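Long-range contact in Cg10997-pa (Drosophila melanogaster, PDB 2YV7), which might insert into membranes and form chloride ion channels whose activity depends on pH, and may play a role in ethanol sensitivity: residues Glu22-Lys28 with Ser60-Val66. Residues are numbered along the deposited sequence; the frame is centred on the assembly and turned at random.
Sequences EIELIIK and SLKVTTV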
ATOM      1  N   GLU A  22     -19.925   0.924  10.181  1.00 50.86           N
ATOM      2  CA  GLU A  22     -18.636   0.359  10.555  1.00 50.57           C
ATOM      3  C   GLU A  22     -18.168  -0.590   9.465  1.00 48.39           C
ATOM      4  O   GLU A  22     -18.832  -1.577   9.164  1.00 43.24           O
ATOM      5  CB  GLU A  22     -18.688  -0.348  11.913  1.00 55.56           C
ATOM      6  CG  GLU A  22     -17.784  -1.576  11.988  1.00 60.22           C
ATOM      7  CD  GLU A  22     -17.157  -1.781  13.342  1.00 60.41           C
ATOM      8  OE1 GLU A  22     -16.592  -0.802  13.895  1.00 61.82           O
ATOM      9  OE2 GLU A  22     -17.202  -2.934  13.832  1.00 61.20           O
ATOM     10  N   ILE A  23     -17.014  -0.292   8.871  1.00 44.21           N
ATOM     11  CA  ILE A  23     -16.425  -1.233   7.919  1.00 39.14           C
ATOM     12  C   ILE A  23     -15.329  -2.005   8.608  1.00 35.27           C
ATOM     13  O   ILE A  23     -14.542  -1.413   9.349  1.00 35.83           O
ATOM     14  CB  ILE A  23     -15.883  -0.492   6.650  1.00 40.88           C
ATOM     15  CG1 ILE A  23     -16.935   0.483   6.111  1.00 39.11           C
ATOM     16  CG2 ILE A  23     -15.486  -1.475   5.542  1.00 38.19           C
ATOM     17  CD1 ILE A  23     -18.184  -0.184   5.522  1.00 37.61           C
ATOM     18  N   GLU A  24     -15.292  -3.323   8.363  1.00 32.09           N
ATOM     19  CA  GLU A  24     -14.248  -4.198   8.892  1.00 36.22           C
ATOM     20  C   GLU A  24     -13.350  -4.655   7.749  1.00 33.05           C
ATOM     21  O   GLU A  24     -13.835  -5.167   6.746  1.00 34.14           O
ATOM     22  CB  GLU A  24     -14.821  -5.422   9.607  1.00 42.60           C
ATOM     23  CG  GLU A  24     -13.710  -6.348  10.141  1.00 46.78           C
ATOM     24  CD  GLU A  24     -14.206  -7.558  10.977  1.00 50.02           C
ATOM     25  OE1 GLU A  24     -15.413  -7.908  10.946  1.00 51.32           O
ATOM     26  OE2 GLU A  24     -13.357  -8.183  11.646  1.00 51.12           O
ATOM     27  N   LEU A  25     -12.040  -4.423   7.879  1.00 35.76           N
ATOM     28  CA  LEU A  25     -11.092  -4.933   6.900  1.00 30.91           C
ATOM     29  C   LEU A  25     -10.261  -6.056   7.536  1.00 29.04           C
ATOM     30  O   LEU A  25      -9.568  -5.840   8.516  1.00 29.34           O
ATOM     31  CB  LEU A  25     -10.169  -3.817   6.354  1.00 30.00           C
ATOM     32  CG  LEU A  25      -9.222  -4.309   5.250  1.00 29.16           C
ATOM     33  CD1 LEU A  25      -9.973  -4.732   3.992  1.00 29.97           C
ATOM     34  CD2 LEU A  25      -8.222  -3.148   4.970  1.00 30.92           C
ATOM     35  N   ILE A  26     -10.379  -7.251   6.981  1.00 28.35           N
ATOM     36  CA  ILE A  26      -9.513  -8.336   7.438  1.00 27.94           C
ATOM     37  C   ILE A  26      -8.210  -8.317   6.655  1.00 30.06           C
ATOM     38  O   ILE A  26      -8.229  -8.342   5.421  1.00 31.92           O
ATOM     39  CB  ILE A  26     -10.172  -9.709   7.297  1.00 31.25           C
ATOM     40  CG1 ILE A  26     -11.494  -9.727   8.121  1.00 35.54           C
ATOM     41  CG2 ILE A  26      -9.239 -10.770   7.775  1.00 34.78           C
ATOM     42  CD1 ILE A  26     -12.141 -11.125   8.277  1.00 36.81           C
ATOM     43  N   ILE A  27      -7.082  -8.335   7.373  1.00 29.47           N
ATOM     44  CA  ILE A  27      -5.743  -8.326   6.726  1.00 30.82           C
ATOM     45  C   ILE A  27      -4.840  -9.489   7.191  1.00 33.96           C
ATOM     46  O   ILE A  27      -5.048 -10.038   8.248  1.00 34.19           O
ATOM     47  CB  ILE A  27      -5.033  -6.914   6.873  1.00 33.47           C
ATOM     48  CG1 ILE A  27      -4.535  -6.685   8.298  1.00 32.46           C
ATOM     49  CG2 ILE A  27      -5.910  -5.819   6.302  1.00 33.46           C
ATOM     50  CD1 ILE A  27      -3.768  -5.334   8.549  1.00 29.62           C
ATOM     51  N   LYS A  28      -3.833  -9.836   6.392  1.00 32.60           N
ATOM     52  CA  LYS A  28      -2.890 -10.916   6.683  1.00 35.06           C
ATOM     53  C   LYS A  28      -1.903 -10.397   7.711  1.00 37.01           C
ATOM     54  O   LYS A  28      -1.434  -9.242   7.602  1.00 34.50           O
ATOM     55  CB  LYS A  28      -2.098 -11.286   5.438  1.00 42.11           C
ATOM     56  CG  LYS A  28      -2.891 -12.032   4.350  1.00 50.61           C
ATOM     57  CD  LYS A  28      -2.096 -12.141   3.037  1.00 50.10           C
ATOM     58  CE  LYS A  28      -2.485 -13.419   2.236  1.00 53.59           C
ATOM     59  NZ  LYS A  28      -1.806 -13.556   0.896  1.00 52.45           N
ATOM     60  N   SER A  60     -16.650   4.073   9.916  1.00 37.89           N
ATOM     61  CA  SER A  60     -15.878   3.627  11.042  1.00 42.13           C
ATOM     62  C   SER A  60     -15.035   2.478  10.489  1.00 41.52           C
ATOM     63  O   SER A  60     -15.520   1.627   9.738  1.00 37.40           O
ATOM     64  CB  SER A  60     -16.852   3.087  12.096  1.00 42.89           C
ATOM     65  OG  SER A  60     -16.232   2.780  13.303  1.00 43.09           O
ATOM     66  N   LEU A  61     -13.752   2.472  10.823  1.00 40.13           N
ATOM     67  CA  LEU A  61     -12.875   1.431  10.319  1.00 36.17           C
ATOM     68  C   LEU A  61     -12.406   0.556  11.466  1.00 36.91           C
ATOM     69  O   LEU A  61     -11.838   1.059  12.425  1.00 38.55           O
ATOM     70  CB  LEU A  61     -11.646   2.048   9.607  1.00 36.39           C
ATOM     71  CG  LEU A  61     -10.698   1.015   8.969  1.00 35.26           C
ATOM     72  CD1 LEU A  61     -11.366   0.034   7.968  1.00 33.71           C
ATOM     73  CD2 LEU A  61      -9.434   1.708   8.354  1.00 36.51           C
ATOM     74  N   LYS A  62     -12.586  -0.745  11.291  1.00 35.52           N
ATOM     75  CA  LYS A  62     -12.075  -1.798  12.153  1.00 37.88           C
ATOM     76  C   LYS A  62     -11.191  -2.693  11.313  1.00 35.14           C
ATOM     77  O   LYS A  62     -11.630  -3.246  10.299  1.00 33.55           O
ATOM     78  CB  LYS A  62     -13.249  -2.609  12.728  1.00 41.52           C
ATOM     79  CG  LYS A  62     -12.940  -3.914  13.451  1.00 48.27           C
ATOM     80  CD  LYS A  62     -14.292  -4.613  13.891  1.00 46.20           C
ATOM     81  CE  LYS A  62     -14.101  -5.964  14.608  1.00 49.89           C
ATOM     82  NZ  LYS A  62     -15.364  -6.820  14.626  1.00 51.41           N
ATOM     83  N   VAL A  63      -9.934  -2.808  11.738  1.00 35.07           N
ATOM     84  CA  VAL A  63      -8.953  -3.656  11.069  1.00 35.38           C
ATOM     85  C   VAL A  63      -8.644  -4.910  11.899  1.00 37.38           C
ATOM     86  O   VAL A  63      -8.204  -4.805  13.051  1.00 40.88           O
ATOM     87  CB  VAL A  63      -7.682  -2.847  10.725  1.00 35.80           C
ATOM     88  CG1 VAL A  63      -6.602  -3.738  10.101  1.00 33.18           C
ATOM     89  CG2 VAL A  63      -8.035  -1.708   9.769  1.00 34.73           C
ATOM     90  N   THR A  64      -8.909  -6.075  11.299  1.00 33.38           N
ATOM     91  CA  THR A  64      -8.730  -7.391  11.907  1.00 38.68           C
ATOM     92  C   THR A  64      -7.559  -8.098  11.237  1.00 39.21           C
ATOM     93  O   THR A  64      -7.558  -8.320  10.035  1.00 38.97           O
ATOM     94  CB  THR A  64      -9.971  -8.278  11.719  1.00 42.90           C
ATOM     95  OG1 THR A  64     -11.133  -7.596  12.235  1.00 43.14           O
ATOM     96  CG2 THR A  64      -9.802  -9.599  12.429  1.00 44.12           C
ATOM     97  N   THR A  65      -6.572  -8.482  12.036  1.00 38.46           N
ATOM     98  CA  THR A  65      -5.402  -9.180  11.528  1.00 40.01           C
ATOM     99  C   THR A  65      -5.553 -10.701  11.727  1.00 41.39           C
ATOM    100  O   THR A  65      -5.844 -11.157  12.837  1.00 43.40           O
ATOM    101  CB  THR A  65      -4.148  -8.622  12.237  1.00 43.96           C
ATOM    102  OG1 THR A  65      -4.179  -7.189  12.178  1.00 45.34           O
ATOM    103  CG2 THR A  65      -2.938  -9.048  11.564  1.00 41.47           C
ATOM    104  N   VAL A  66      -5.389 -11.479  10.671  1.00 39.14           N
ATOM    105  CA  VAL A  66      -5.428 -12.948  10.789  1.00 43.14           C
ATOM    106  C   VAL A  66      -4.095 -13.614  10.405  1.00 44.19           C
ATOM    107  O   VAL A  66      -3.478 -13.328   9.367  1.00 41.11           O
ATOM    108  CB  VAL A  66      -6.603 -13.602   9.980  1.00 43.19           C
ATOM    109  CG1 VAL A  66      -6.739 -12.962   8.646  1.00 44.27           C
ATOM    110  CG2 VAL A  66      -6.380 -15.107   9.768  1.00 45.74           C
TER
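I23, L25 and I27 each bond through both N and O to strand 60-66, using S60 and K62, K62 and T64, T64 and V66 in turn, the regular pattern of parallel strands. With helix 41-55 connecting them, the strands form the beta-alpha-beta unit of the thioredoxin-like N-terminal domain in this GST-fold protein. The axes of the two segments come within 4.6 Å, and their N-to-C directions differ by 24°, which confirms parallel pairing. N-H...O angles run from 159° for L25 N to K62 O to 171° for V66 N to I27 O, so all six bonds are fairly straight.

On the face bearing E24, K62 and T64, the carboxylate of E24 lies across the T64 hydroxyl, which donates to it; the T64 OG1 to E24 OE2 separation of 2.4 Å is very short, so its exact value is doubtful. E24 is fully extended, with CG anti to its backbone N, and runs alongside the equally extended K62. Their salt bridge is long, K62 NZ to E24 OE1 measuring 3.8 Å. E22 bends at chi2 and brings OE2 over the K62 methylene CD, 3.4 Å away.

The other face turns toward helix 41-55: L25 and V63 both touch F47, I27 touches C43, and L61 touches L50. Strand 86-89 flanks 22-28 on its far edge, bonding to E24 and I26, which leaves 60-66 outermost within this chain. Residues 60-66 end the region predicted to become a transmembrane helix after insertion. Near the C-terminal ends, I26 CG2 and V66 CG1 are tightly packed, 3.4 Å apart.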